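Local coordinates for protein oxalate biosynthetic component 1 (Burkholderia thailandensis, PDB 5IKY) that produces oxalate in quorum sensing-dependent oxalogenesis as a bifunctional enzyme that joins serine hydrolase activity with an additional lyase activity, at residues Val2-Ala10 with Ile513-Leu521; Thr43-Trp52 with Leu237-Ile248. All coordinates share one frame; numbering follows the deposited sequence.

Contact 1: residues Val2-Ala10 with Ile513-Leu521; sequences VKTFYITAA and IGIVDAETL
K3-F5 and I513-V516 run parallel, with bridges T4-G514 and F5-I515. F5 serves both directions of the pairing: its N donates to G514 O at 3.1 Å, and its O accepts from V516 N at 2.9 Å. G514 N adds a third bond, to K3 O. Beside this ladder, I513 CG2 comes obliquely to F5 CD2 at 3.7 Å, set there by a chi1 of -56° that turns CG2 away from the backbone N. I513 also lies alongside K3, pointing the same way, with K3 CG 4.0 Å from I513 CG2. The lysine chain then bends so that its CE sits over one face of the F5 ring, towards the rim, and NZ goes on to L469 O. Beyond the strand, L521 on the first turn of helix 518-524 crosses Y6 at about a right angle, its CD2 3.6 Å from Y6 CD1. V516 reaches both T4 and Y6, its CB 4.0 Å from Y6 CB and its CG2 3.5 Å from T4 OG1. D517 is the N-cap of that helix, and its OD1 accepts from T520 OG1 on the syn side. I7 CD1 meets I515 CG2 at 4.0 Å; both residues, with F5, pack on helix 497-510. Strand 4-9 closes a ring of eight parallel strands between 223-226 and 471-474, a TIM-type (beta/alpha)8 barrel, and 514-515 is a short parallel branch added to it.

Contact 2: residues Thr43-Trp52 with Leu237-Ile248; sequences TIKALEANGW and LAIPGLNTPIGI
L237 pushes its CD1, anti to CA (chi2 179°), into a shallow hollow on helix 37-49 formed by T43, A46 and L47. The methyl lies 3.6 Å from L47 CD2 and 4.0 Å from A46 CB, and the T43 carbonyl oxygen makes the third wall. A second bump, I246, enters from the direction opposite to W52: its CG2 is 3.7 Å from W52 NE1 and its CD1 3.8 Å from W52 CZ2. L47 CD2 rests above one face of the same indole, towards the rim. I239 extends the row, its CD1 meeting T43 CG2 at 3.8 Å. L237, I239 and I246 belong to an antiparallel hairpin, where L237 and I246 form a hydrogen-bonded pair and the loop contains a type II turn from I239 to L242. The hairpin lies against the C-terminal half of the helix, joining the N-terminal family region to the beta-keto acid cleavage region. Past the helix N50 crosses I248 at about a right angle, its ND2 3.6 Å from I248 CB. The amide's rotation is fixed at both ends: ND2 donates to A46 O (2.6 Å, 161° at the hydrogen), almost within the amide plane, and OD1 accepts from G249 N. L47 O accepts from N50 N and W52 N from opposite faces of its plane as the helix ends, and G51 (phi 97°) turns the chain across to W52.

Contact 2 is nested inside the chain excursion closed by contact 1, without touching it: their centres are 44 Å apart and their nearest atoms about 21 Å. The chain leaving strand 223-226 leads between them. Strand 4-9 of contact 1 is flanked by 223-226 and 471-474, and just past the C-terminal ends of these neighbours stand H227 and E477, which bind the magnesium ion; A10 touches E477. Bonding in contact 1 is confined to the start of the strand, the end remote from the metal. Ten residues after the metal ligand H227 begins segment 237-248, so contact 2 holds that hairpin against the N-terminal region; its centre lies about 40 Å from the centre of the chain.

Contact 1: residues Val2-Ala10 with Ile513-Leu521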
ATOM      1  N   VAL A   2      -7.843  15.766 -15.084  1.00 92.76           N
ATOM      2  CA  VAL A   2      -9.095  15.384 -15.727  1.00 97.43           C
ATOM      3  C   VAL A   2      -8.959  14.035 -16.437  1.00103.10           C
ATOM      4  O   VAL A   2      -9.822  13.166 -16.303  1.00117.47           O
ATOM      5  CB  VAL A   2      -9.568  16.467 -16.728  1.00 88.72           C
ATOM      6  CG1 VAL A   2      -8.396  17.009 -17.541  1.00 95.81           C
ATOM      7  CG2 VAL A   2     -10.672  15.931 -17.630  1.00 80.06           C
ATOM      8  N   LYS A   3      -7.871  13.860 -17.180  1.00 83.19           N
ATOM      9  CA  LYS A   3      -7.602  12.598 -17.864  1.00 74.79           C
ATOM     10  C   LYS A   3      -6.853  11.626 -16.956  1.00 66.05           C
ATOM     11  O   LYS A   3      -5.838  11.981 -16.356  1.00 72.74           O
ATOM     12  CB  LYS A   3      -6.800  12.843 -19.144  1.00 62.57           C
ATOM     13  CG  LYS A   3      -6.339  11.573 -19.846  1.00 71.28           C
ATOM     14  CD  LYS A   3      -7.514  10.675 -20.212  1.00 77.39           C
ATOM     15  CE  LYS A   3      -7.044   9.402 -20.903  1.00 78.81           C
ATOM     16  NZ  LYS A   3      -8.161   8.447 -21.142  1.00 71.61           N
ATOM     17  N   THR A   4      -7.361  10.402 -16.851  1.00 69.05           N
ATOM     18  CA  THR A   4      -6.725   9.382 -16.023  1.00 66.53           C
ATOM     19  C   THR A   4      -6.591   8.052 -16.753  1.00 55.68           C
ATOM     20  O   THR A   4      -7.451   7.677 -17.548  1.00 60.87           O
ATOM     21  CB  THR A   4      -7.508   9.130 -14.713  1.00 61.61           C
ATOM     22  OG1 THR A   4      -8.804   8.603 -15.022  1.00 60.39           O
ATOM     23  CG2 THR A   4      -7.656  10.411 -13.904  1.00 56.20           C
ATOM     24  N   PHE A   5      -5.503   7.344 -16.470  1.00 58.39           N
ATOM     25  CA  PHE A   5      -5.330   5.969 -16.921  1.00 53.11           C
ATOM     26  C   PHE A   5      -5.336   5.042 -15.717  1.00 58.36           C
ATOM     27  O   PHE A   5      -5.000   5.462 -14.612  1.00 54.84           O
ATOM     28  CB  PHE A   5      -4.016   5.793 -17.687  1.00 51.39           C
ATOM     29  CG  PHE A   5      -4.004   6.426 -19.044  1.00 54.29           C
ATOM     30  CD1 PHE A   5      -4.717   5.865 -20.090  1.00 49.62           C
ATOM     31  CD2 PHE A   5      -3.246   7.560 -19.288  1.00 57.22           C
ATOM     32  CE1 PHE A   5      -4.693   6.436 -21.349  1.00 61.88           C
ATOM     33  CE2 PHE A   5      -3.219   8.137 -20.545  1.00 54.49           C
ATOM     34  CZ  PHE A   5      -3.945   7.574 -21.577  1.00 45.82           C
ATOM     35  N   TYR A   6      -5.710   3.783 -15.917  1.00 55.02           N
ATOM     36  CA  TYR A   6      -5.439   2.781 -14.895  1.00 41.46           C
ATOM     37  C   TYR A   6      -4.297   1.893 -15.377  1.00 44.24           C
ATOM     38  O   TYR A   6      -4.246   1.513 -16.545  1.00 57.31           O
ATOM     39  CB  TYR A   6      -6.687   1.959 -14.546  1.00 41.75           C
ATOM     40  CG  TYR A   6      -7.222   1.048 -15.632  1.00 52.23           C
ATOM     41  CD1 TYR A   6      -6.742  -0.250 -15.781  1.00 40.97           C
ATOM     42  CD2 TYR A   6      -8.242   1.468 -16.472  1.00 48.94           C
ATOM     43  CE1 TYR A   6      -7.242  -1.087 -16.759  1.00 37.91           C
ATOM     44  CE2 TYR A   6      -8.751   0.637 -17.452  1.00 58.36           C
ATOM     45  CZ  TYR A   6      -8.248  -0.638 -17.592  1.00 67.64           C
ATOM     46  OH  TYR A   6      -8.756  -1.464 -18.571  1.00 69.04           O
ATOM     47  N   ILE A   7      -3.365   1.593 -14.479  1.00 53.52           N
ATOM     48  CA  ILE A   7      -2.164   0.859 -14.850  1.00 39.34           C
ATOM     49  C   ILE A   7      -2.263  -0.621 -14.511  1.00 42.49           C
ATOM     50  O   ILE A   7      -2.548  -0.993 -13.371  1.00 48.07           O
ATOM     51  CB  ILE A   7      -0.911   1.436 -14.162  1.00 45.49           C
ATOM     52  CG1 ILE A   7      -0.685   2.886 -14.592  1.00 40.15           C
ATOM     53  CG2 ILE A   7       0.318   0.593 -14.485  1.00 42.27           C
ATOM     54  CD1 ILE A   7       0.509   3.531 -13.922  1.00 53.71           C
ATOM     55  N   THR A   8      -2.027  -1.459 -15.515  1.00 42.61           N
ATOM     56  CA  THR A   8      -1.935  -2.896 -15.314  1.00 46.08           C
ATOM     57  C   THR A   8      -0.470  -3.302 -15.240  1.00 44.72           C
ATOM     58  O   THR A   8       0.335  -2.890 -16.075  1.00 51.01           O
ATOM     59  CB  THR A   8      -2.630  -3.682 -16.445  1.00 57.64           C
ATOM     60  OG1 THR A   8      -4.017  -3.325 -16.502  1.00 62.57           O
ATOM     61  CG2 THR A   8      -2.502  -5.180 -16.211  1.00 43.85           C
ATOM     62  N   ALA A   9      -0.126  -4.095 -14.231  1.00 44.60           N
ATOM     63  CA  ALA A   9       1.238  -4.587 -14.077  1.00 38.68           C
ATOM     64  C   ALA A   9       1.299  -6.080 -14.381  1.00 55.77           C
ATOM     65  O   ALA A   9       0.517  -6.862 -13.838  1.00 47.03           O
ATOM     66  CB  ALA A   9       1.748  -4.307 -12.678  1.00 37.94           C
ATOM     67  N   ALA A  10       2.225  -6.462 -15.257  1.00 47.38           N
ATOM     68  CA  ALA A  10       2.390  -7.857 -15.658  1.00 45.05           C
ATOM     69  C   ALA A  10       3.804  -8.343 -15.339  1.00 44.88           C
ATOM     70  O   ALA A  10       4.686  -8.308 -16.198  1.00 45.89           O
ATOM     71  CB  ALA A  10       2.092  -8.018 -17.139  1.00 38.04           C
ATOM     72  N   ILE A 513      -1.467  14.018 -16.240  1.00 58.60           N
ATOM     73  CA  ILE A 513      -2.387  12.890 -16.304  1.00 47.81           C
ATOM     74  C   ILE A 513      -2.290  12.044 -15.040  1.00 52.80           C
ATOM     75  O   ILE A 513      -1.209  11.579 -14.677  1.00 56.69           O
ATOM     76  CB  ILE A 513      -2.108  12.008 -17.527  1.00 52.48           C
ATOM     77  CG1 ILE A 513      -2.175  12.846 -18.805  1.00 49.24           C
ATOM     78  CG2 ILE A 513      -3.086  10.844 -17.583  1.00 52.83           C
ATOM     79  CD1 ILE A 513      -1.804  12.080 -20.048  1.00 46.96           C
ATOM     80  N   GLY A 514      -3.423  11.845 -14.374  1.00 46.38           N
ATOM     81  CA  GLY A 514      -3.452  11.075 -13.142  1.00 49.71           C
ATOM     82  C   GLY A 514      -3.642   9.589 -13.376  1.00 57.84           C
ATOM     83  O   GLY A 514      -3.850   9.148 -14.507  1.00 51.63           O
ATOM     84  N   ILE A 515      -3.562   8.808 -12.303  1.00 51.66           N
ATOM     85  CA  ILE A 515      -3.792   7.372 -12.397  1.00 58.18           C
ATOM     86  C   ILE A 515      -4.905   6.933 -11.454  1.00 45.86           C
ATOM     87  O   ILE A 515      -5.192   7.601 -10.461  1.00 50.06           O
ATOM     88  CB  ILE A 515      -2.517   6.562 -12.088  1.00 47.42           C
ATOM     89  CG1 ILE A 515      -2.062   6.794 -10.649  1.00 60.42           C
ATOM     90  CG2 ILE A 515      -1.411   6.925 -13.060  1.00 54.04           C
ATOM     91  CD1 ILE A 515      -0.828   5.998 -10.266  1.00 59.47           C
ATOM     92  N   VAL A 516      -5.533   5.808 -11.776  1.00 50.05           N
ATOM     93  CA  VAL A 516      -6.634   5.285 -10.977  1.00 41.75           C
ATOM     94  C   VAL A 516      -6.167   4.143 -10.079  1.00 50.82           C
ATOM     95  O   VAL A 516      -5.586   3.166 -10.555  1.00 64.22           O
ATOM     96  CB  VAL A 516      -7.786   4.787 -11.872  1.00 48.15           C
ATOM     97  CG1 VAL A 516      -8.946   4.295 -11.022  1.00 55.70           C
ATOM     98  CG2 VAL A 516      -8.241   5.891 -12.812  1.00 54.79           C
ATOM     99  N   ASP A 517      -6.415   4.271  -8.781  1.00 46.99           N
ATOM    100  CA  ASP A 517      -6.068   3.214  -7.838  1.00 51.61           C
ATOM    101  C   ASP A 517      -7.067   2.065  -7.929  1.00 57.23           C
ATOM    102  O   ASP A 517      -8.140   2.206  -8.522  1.00 50.79           O
ATOM    103  CB  ASP A 517      -6.011   3.752  -6.406  1.00 67.69           C
ATOM    104  CG  ASP A 517      -7.339   4.314  -5.938  1.00 77.09           C
ATOM    105  OD1 ASP A 517      -7.926   5.142  -6.664  1.00101.44           O
ATOM    106  OD2 ASP A 517      -7.798   3.920  -4.846  1.00 91.96           O
ATOM    107  N   ALA A 518      -6.707   0.934  -7.329  1.00 43.42           N
ATOM    108  CA  ALA A 518      -7.512  -0.280  -7.401  1.00 40.50           C
ATOM    109  C   ALA A 518      -8.933  -0.085  -6.868  1.00 45.90           C
ATOM    110  O   ALA A 518      -9.897  -0.492  -7.512  1.00 62.15           O
ATOM    111  CB  ALA A 518      -6.817  -1.409  -6.649  1.00 37.06           C
ATOM    112  N   GLU A 519      -9.057   0.542  -5.701  1.00 47.18           N
ATOM    113  CA  GLU A 519     -10.358   0.750  -5.067  1.00 50.99           C
ATOM    114  C   GLU A 519     -11.311   1.535  -5.960  1.00 48.07           C
ATOM    115  O   GLU A 519     -12.476   1.168  -6.111  1.00 52.76           O
ATOM    116  CB  GLU A 519     -10.192   1.475  -3.732  1.00 38.22           C
ATOM    117  CG  GLU A 519     -10.191   0.559  -2.522  1.00 83.72           C
ATOM    118  CD  GLU A 519      -9.878   1.299  -1.238  1.00 92.30           C
ATOM    119  OE1 GLU A 519      -9.036   0.805  -0.455  1.00 91.48           O
ATOM    120  OE2 GLU A 519     -10.471   2.376  -1.014  1.00 75.02           O
ATOM    121  N   THR A 520     -10.810   2.617  -6.546  1.00 42.62           N
ATOM    122  CA  THR A 520     -11.611   3.436  -7.446  1.00 45.51           C
ATOM    123  C   THR A 520     -12.000   2.650  -8.695  1.00 50.45           C
ATOM    124  O   THR A 520     -13.131   2.747  -9.175  1.00 60.54           O
ATOM    125  CB  THR A 520     -10.855   4.715  -7.856  1.00 44.27           C
ATOM    126  OG1 THR A 520     -10.467   5.438  -6.681  1.00 54.56           O
ATOM    127  CG2 THR A 520     -11.720   5.603  -8.740  1.00 39.55           C
ATOM    128  N   LEU A 521     -11.062   1.861  -9.208  1.00 44.00           N
ATOM    129  CA  LEU A 521     -11.288   1.110 -10.436  1.00 47.11           C
ATOM    130  C   LEU A 521     -12.335   0.021 -10.237  1.00 48.51           C
ATOM    131  O   LEU A 521     -13.141  -0.241 -11.131  1.00 44.96           O
ATOM    132  CB  LEU A 521      -9.979   0.500 -10.945  1.00 41.85           C
ATOM    133  CG  LEU A 521     -10.056  -0.139 -12.334  1.00 45.35           C
ATOM    134  CD1 LEU A 521     -10.629   0.845 -13.341  1.00 37.75           C
ATOM    135  CD2 LEU A 521      -8.689  -0.612 -12.783  1.00 37.23           C
TER

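Contact 2: residues Thr43-Trp52 with Leu237-Ile248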
ATOM      1  N   THR A  43      26.673 -31.969 -21.534  1.00 72.71           N
ATOM      2  CA  THR A  43      26.812 -30.681 -20.863  1.00 66.37           C
ATOM      3  C   THR A  43      26.708 -29.517 -21.848  1.00 69.98           C
ATOM      4  O   THR A  43      25.967 -28.560 -21.615  1.00 70.76           O
ATOM      5  CB  THR A  43      28.154 -30.584 -20.105  1.00 69.59           C
ATOM      6  OG1 THR A  43      28.152 -31.507 -19.009  1.00 68.15           O
ATOM      7  CG2 THR A  43      28.373 -29.177 -19.570  1.00 61.94           C
ATOM      8  N   ILE A  44      27.446 -29.611 -22.951  1.00 68.75           N
ATOM      9  CA  ILE A  44      27.480 -28.539 -23.940  1.00 73.92           C
ATOM     10  C   ILE A  44      26.116 -28.318 -24.589  1.00 72.35           C
ATOM     11  O   ILE A  44      25.667 -27.179 -24.724  1.00 75.57           O
ATOM     12  CB  ILE A  44      28.533 -28.816 -25.035  1.00 72.63           C
ATOM     13  CG1 ILE A  44      29.942 -28.678 -24.459  1.00 62.90           C
ATOM     14  CG2 ILE A  44      28.367 -27.851 -26.198  1.00 70.10           C
ATOM     15  CD1 ILE A  44      31.040 -28.828 -25.487  1.00 60.24           C
ATOM     16  N   LYS A  45      25.449 -29.401 -24.977  1.00 75.31           N
ATOM     17  CA  LYS A  45      24.151 -29.275 -25.633  1.00 82.64           C
ATOM     18  C   LYS A  45      23.091 -28.772 -24.657  1.00 81.24           C
ATOM     19  O   LYS A  45      22.115 -28.140 -25.063  1.00 84.37           O
ATOM     20  CB  LYS A  45      23.716 -30.608 -26.255  1.00 86.21           C
ATOM     21  CG  LYS A  45      23.203 -31.644 -25.269  1.00 94.89           C
ATOM     22  CD  LYS A  45      22.501 -32.783 -25.991  1.00 91.85           C
ATOM     23  CE  LYS A  45      21.328 -32.273 -26.815  1.00 89.96           C
ATOM     24  NZ  LYS A  45      20.605 -33.372 -27.514  1.00 96.48           N
ATOM     25  N   ALA A  46      23.288 -29.044 -23.369  1.00 72.14           N
ATOM     26  CA  ALA A  46      22.376 -28.546 -22.344  1.00 62.23           C
ATOM     27  C   ALA A  46      22.598 -27.055 -22.131  1.00 75.22           C
ATOM     28  O   ALA A  46      21.648 -26.297 -21.941  1.00 73.57           O
ATOM     29  CB  ALA A  46      22.561 -29.307 -21.041  1.00 56.48           C
ATOM     30  N   LEU A  47      23.862 -26.639 -22.167  1.00 69.37           N
ATOM     31  CA  LEU A  47      24.209 -25.229 -22.043  1.00 57.18           C
ATOM     32  C   LEU A  47      23.657 -24.424 -23.216  1.00 70.98           C
ATOM     33  O   LEU A  47      23.027 -23.381 -23.025  1.00 63.54           O
ATOM     34  CB  LEU A  47      25.727 -25.051 -21.952  1.00 64.34           C
ATOM     35  CG  LEU A  47      26.395 -25.426 -20.627  1.00 60.97           C
ATOM     36  CD1 LEU A  47      27.907 -25.413 -20.766  1.00 61.71           C
ATOM     37  CD2 LEU A  47      25.957 -24.485 -19.519  1.00 58.61           C
ATOM     38  N   GLU A  48      23.888 -24.918 -24.429  1.00 71.55           N
ATOM     39  CA  GLU A  48      23.469 -24.212 -25.635  1.00 75.54           C
ATOM     40  C   GLU A  48      21.949 -24.134 -25.745  1.00 77.13           C
ATOM     41  O   GLU A  48      21.411 -23.209 -26.356  1.00 77.20           O
ATOM     42  CB  GLU A  48      24.059 -24.885 -26.877  1.00 77.49           C
ATOM     43  CG  GLU A  48      25.577 -24.845 -26.927  1.00 82.21           C
ATOM     44  CD  GLU A  48      26.133 -25.199 -28.292  1.00 98.79           C
ATOM     45  OE1 GLU A  48      25.774 -26.268 -28.825  1.00110.12           O
ATOM     46  OE2 GLU A  48      26.938 -24.408 -28.828  1.00103.55           O
ATOM     47  N   ALA A  49      21.259 -25.097 -25.142  1.00 57.78           N
ATOM     48  CA  ALA A  49      19.800 -25.088 -25.117  1.00 56.65           C
ATOM     49  C   ALA A  49      19.283 -24.049 -24.128  1.00 65.77           C
ATOM     50  O   ALA A  49      18.116 -23.662 -24.176  1.00 67.60           O
ATOM     51  CB  ALA A  49      19.263 -26.466 -24.766  1.00 50.26           C
ATOM     52  N   ASN A  50      20.156 -23.601 -23.232  1.00 68.07           N
ATOM     53  CA  ASN A  50      19.779 -22.612 -22.229  1.00 55.69           C
ATOM     54  C   ASN A  50      20.440 -21.255 -22.464  1.00 56.44           C
ATOM     55  O   ASN A  50      20.688 -20.504 -21.519  1.00 67.58           O
ATOM     56  CB  ASN A  50      20.118 -23.125 -20.828  1.00 65.63           C
ATOM     57  CG  ASN A  50      19.187 -24.240 -20.372  1.00 70.53           C
ATOM     58  OD1 ASN A  50      18.206 -23.997 -19.666  1.00 58.92           O
ATOM     59  ND2 ASN A  50      19.491 -25.469 -20.775  1.00 64.16           N
ATOM     60  N   GLY A  51      20.727 -20.949 -23.726  1.00 56.84           N
ATOM     61  CA  GLY A  51      21.199 -19.628 -24.100  1.00 49.53           C
ATOM     62  C   GLY A  51      22.703 -19.469 -24.242  1.00 76.63           C
ATOM     63  O   GLY A  51      23.171 -18.465 -24.780  1.00 65.11           O
ATOM     64  N   TRP A  52      23.466 -20.445 -23.759  1.00 51.09           N
ATOM     65  CA  TRP A  52      24.921 -20.366 -23.834  1.00 70.12           C
ATOM     66  C   TRP A  52      25.409 -20.435 -25.276  1.00 70.38           C
ATOM     67  O   TRP A  52      24.971 -21.285 -26.050  1.00 64.70           O
ATOM     68  CB  TRP A  52      25.570 -21.474 -23.003  1.00 63.63           C
ATOM     69  CG  TRP A  52      25.408 -21.272 -21.530  1.00 65.03           C
ATOM     70  CD1 TRP A  52      24.296 -21.536 -20.785  1.00 57.95           C
ATOM     71  CD2 TRP A  52      26.388 -20.756 -20.621  1.00 71.49           C
ATOM     72  NE1 TRP A  52      24.523 -21.218 -19.467  1.00 60.91           N
ATOM     73  CE2 TRP A  52      25.800 -20.737 -19.340  1.00 59.60           C
ATOM     74  CE3 TRP A  52      27.705 -20.311 -20.765  1.00 68.62           C
ATOM     75  CZ2 TRP A  52      26.484 -20.292 -18.209  1.00 54.26           C
ATOM     76  CZ3 TRP A  52      28.383 -19.866 -19.641  1.00 60.76           C
ATOM     77  CH2 TRP A  52      27.771 -19.861 -18.380  1.00 59.03           C
ATOM     78  N   LEU A 237      23.691 -27.937 -13.752  1.00 67.97           N
ATOM     79  CA  LEU A 237      24.905 -28.498 -14.334  1.00 59.64           C
ATOM     80  C   LEU A 237      26.107 -28.244 -13.439  1.00 72.99           C
ATOM     81  O   LEU A 237      26.370 -27.105 -13.058  1.00 72.28           O
ATOM     82  CB  LEU A 237      25.169 -27.905 -15.718  1.00 59.22           C
ATOM     83  CG  LEU A 237      24.253 -28.314 -16.866  1.00 70.59           C
ATOM     84  CD1 LEU A 237      24.683 -27.598 -18.131  1.00 63.48           C
ATOM     85  CD2 LEU A 237      24.289 -29.818 -17.062  1.00 75.56           C
ATOM     86  N   ALA A 238      26.838 -29.304 -13.109  1.00 62.86           N
ATOM     87  CA  ALA A 238      28.101 -29.162 -12.395  1.00 64.86           C
ATOM     88  C   ALA A 238      29.246 -29.031 -13.390  1.00 60.44           C
ATOM     89  O   ALA A 238      29.487 -29.933 -14.191  1.00 83.27           O
ATOM     90  CB  ALA A 238      28.334 -30.342 -11.465  1.00 57.74           C
ATOM     91  N   ILE A 239      29.944 -27.902 -13.339  1.00 62.83           N
ATOM     92  CA  ILE A 239      31.069 -27.647 -14.234  1.00 63.95           C
ATOM     93  C   ILE A 239      32.397 -27.787 -13.485  1.00 65.19           C
ATOM     94  O   ILE A 239      32.560 -27.232 -12.397  1.00 66.49           O
ATOM     95  CB  ILE A 239      30.973 -26.239 -14.862  1.00 60.34           C
ATOM     96  CG1 ILE A 239      29.578 -26.007 -15.449  1.00 62.12           C
ATOM     97  CG2 ILE A 239      32.038 -26.048 -15.929  1.00 64.26           C
ATOM     98  CD1 ILE A 239      29.247 -26.906 -16.618  1.00 63.04           C
ATOM     99  N   PRO A 240      33.346 -28.545 -14.057  1.00 66.37           N
ATOM    100  CA  PRO A 240      34.668 -28.711 -13.439  1.00 61.69           C
ATOM    101  C   PRO A 240      35.367 -27.377 -13.185  1.00 69.10           C
ATOM    102  O   PRO A 240      35.437 -26.540 -14.087  1.00 69.16           O
ATOM    103  CB  PRO A 240      35.438 -29.539 -14.475  1.00 61.65           C
ATOM    104  CG  PRO A 240      34.384 -30.290 -15.208  1.00 65.04           C
ATOM    105  CD  PRO A 240      33.194 -29.368 -15.269  1.00 59.91           C
ATOM    106  N   GLY A 241      35.859 -27.179 -11.965  1.00 64.03           N
ATOM    107  CA  GLY A 241      36.580 -25.967 -11.622  1.00 61.44           C
ATOM    108  C   GLY A 241      35.709 -24.808 -11.173  1.00 60.22           C
ATOM    109  O   GLY A 241      36.219 -23.742 -10.830  1.00 65.64           O
ATOM    110  N   LEU A 242      34.394 -25.010 -11.178  1.00 61.23           N
ATOM    111  CA  LEU A 242      33.461 -23.975 -10.742  1.00 59.85           C
ATOM    112  C   LEU A 242      32.682 -24.415  -9.505  1.00 57.24           C
ATOM    113  O   LEU A 242      32.096 -25.496  -9.487  1.00 63.69           O
ATOM    114  CB  LEU A 242      32.498 -23.614 -11.874  1.00 57.28           C
ATOM    115  CG  LEU A 242      33.127 -22.897 -13.070  1.00 62.64           C
ATOM    116  CD1 LEU A 242      32.103 -22.690 -14.174  1.00 63.14           C
ATOM    117  CD2 LEU A 242      33.731 -21.568 -12.639  1.00 57.52           C
ATOM    118  N   ASN A 243      32.677 -23.577  -8.473  1.00 57.12           N
ATOM    119  CA  ASN A 243      32.023 -23.937  -7.218  1.00 56.76           C
ATOM    120  C   ASN A 243      30.536 -23.595  -7.202  1.00 55.31           C
ATOM    121  O   ASN A 243      29.865 -23.764  -6.185  1.00 69.65           O
ATOM    122  CB  ASN A 243      32.725 -23.265  -6.031  1.00 57.48           C
ATOM    123  CG  ASN A 243      32.714 -21.745  -6.108  1.00 68.46           C
ATOM    124  OD1 ASN A 243      31.836 -21.137  -6.724  1.00 67.29           O
ATOM    125  ND2 ASN A 243      33.693 -21.123  -5.463  1.00 58.09           N
ATOM    126  N   THR A 244      30.030 -23.106  -8.328  1.00 54.58           N
ATOM    127  CA  THR A 244      28.609 -22.819  -8.462  1.00 53.24           C
ATOM    128  C   THR A 244      28.058 -23.454  -9.732  1.00 65.25           C
ATOM    129  O   THR A 244      28.549 -23.185 -10.829  1.00 66.15           O
ATOM    130  CB  THR A 244      28.330 -21.305  -8.484  1.00 66.06           C
ATOM    131  OG1 THR A 244      28.787 -20.716  -7.262  1.00 61.53           O
ATOM    132  CG2 THR A 244      26.842 -21.040  -8.635  1.00 51.36           C
ATOM    133  N   PRO A 245      27.033 -24.306  -9.586  1.00 61.85           N
ATOM    134  CA  PRO A 245      26.451 -25.005 -10.734  1.00 51.88           C
ATOM    135  C   PRO A 245      25.619 -24.085 -11.619  1.00 58.54           C
ATOM    136  O   PRO A 245      25.171 -23.034 -11.161  1.00 58.79           O
ATOM    137  CB  PRO A 245      25.571 -26.072 -10.081  1.00 52.91           C
ATOM    138  CG  PRO A 245      25.169 -25.465  -8.779  1.00 58.08           C
ATOM    139  CD  PRO A 245      26.359 -24.662  -8.324  1.00 68.04           C
ATOM    140  N   ILE A 246      25.417 -24.478 -12.873  1.00 57.40           N
ATOM    141  CA  ILE A 246      24.595 -23.701 -13.795  1.00 51.73           C
ATOM    142  C   ILE A 246      23.147 -24.181 -13.779  1.00 61.72           C
ATOM    143  O   ILE A 246      22.872 -25.357 -14.014  1.00 62.29           O
ATOM    144  CB  ILE A 246      25.122 -23.783 -15.236  1.00 62.01           C
ATOM    145  CG1 ILE A 246      26.620 -23.480 -15.276  1.00 58.95           C
ATOM    146  CG2 ILE A 246      24.347 -22.830 -16.139  1.00 51.72           C
ATOM    147  CD1 ILE A 246      26.963 -22.063 -14.890  1.00 53.87           C
ATOM    148  N   GLY A 247      22.225 -23.269 -13.500  1.00 53.14           N
ATOM    149  CA  GLY A 247      20.814 -23.603 -13.483  1.00 50.83           C
ATOM    150  C   GLY A 247      20.251 -23.727 -14.884  1.00 55.87           C
ATOM    151  O   GLY A 247      20.379 -22.809 -15.697  1.00 57.66           O
ATOM    152  N   ILE A 248      19.635 -24.869 -15.172  1.00 48.48           N
ATOM    153  CA  ILE A 248      19.006 -25.097 -16.468  1.00 50.37           C
ATOM    154  C   ILE A 248      17.539 -25.490 -16.301  1.00 64.26           C
ATOM    155  O   ILE A 248      17.127 -25.968 -15.244  1.00 63.41           O
ATOM    156  CB  ILE A 248      19.739 -26.192 -17.276  1.00 63.34           C
ATOM    157  CG1 ILE A 248      19.718 -27.525 -16.526  1.00 50.51           C
ATOM    158  CG2 ILE A 248      21.170 -25.773 -17.579  1.00 48.84           C
ATOM    159  CD1 ILE A 248      20.336 -28.662 -17.306  1.00 49.33           C
TER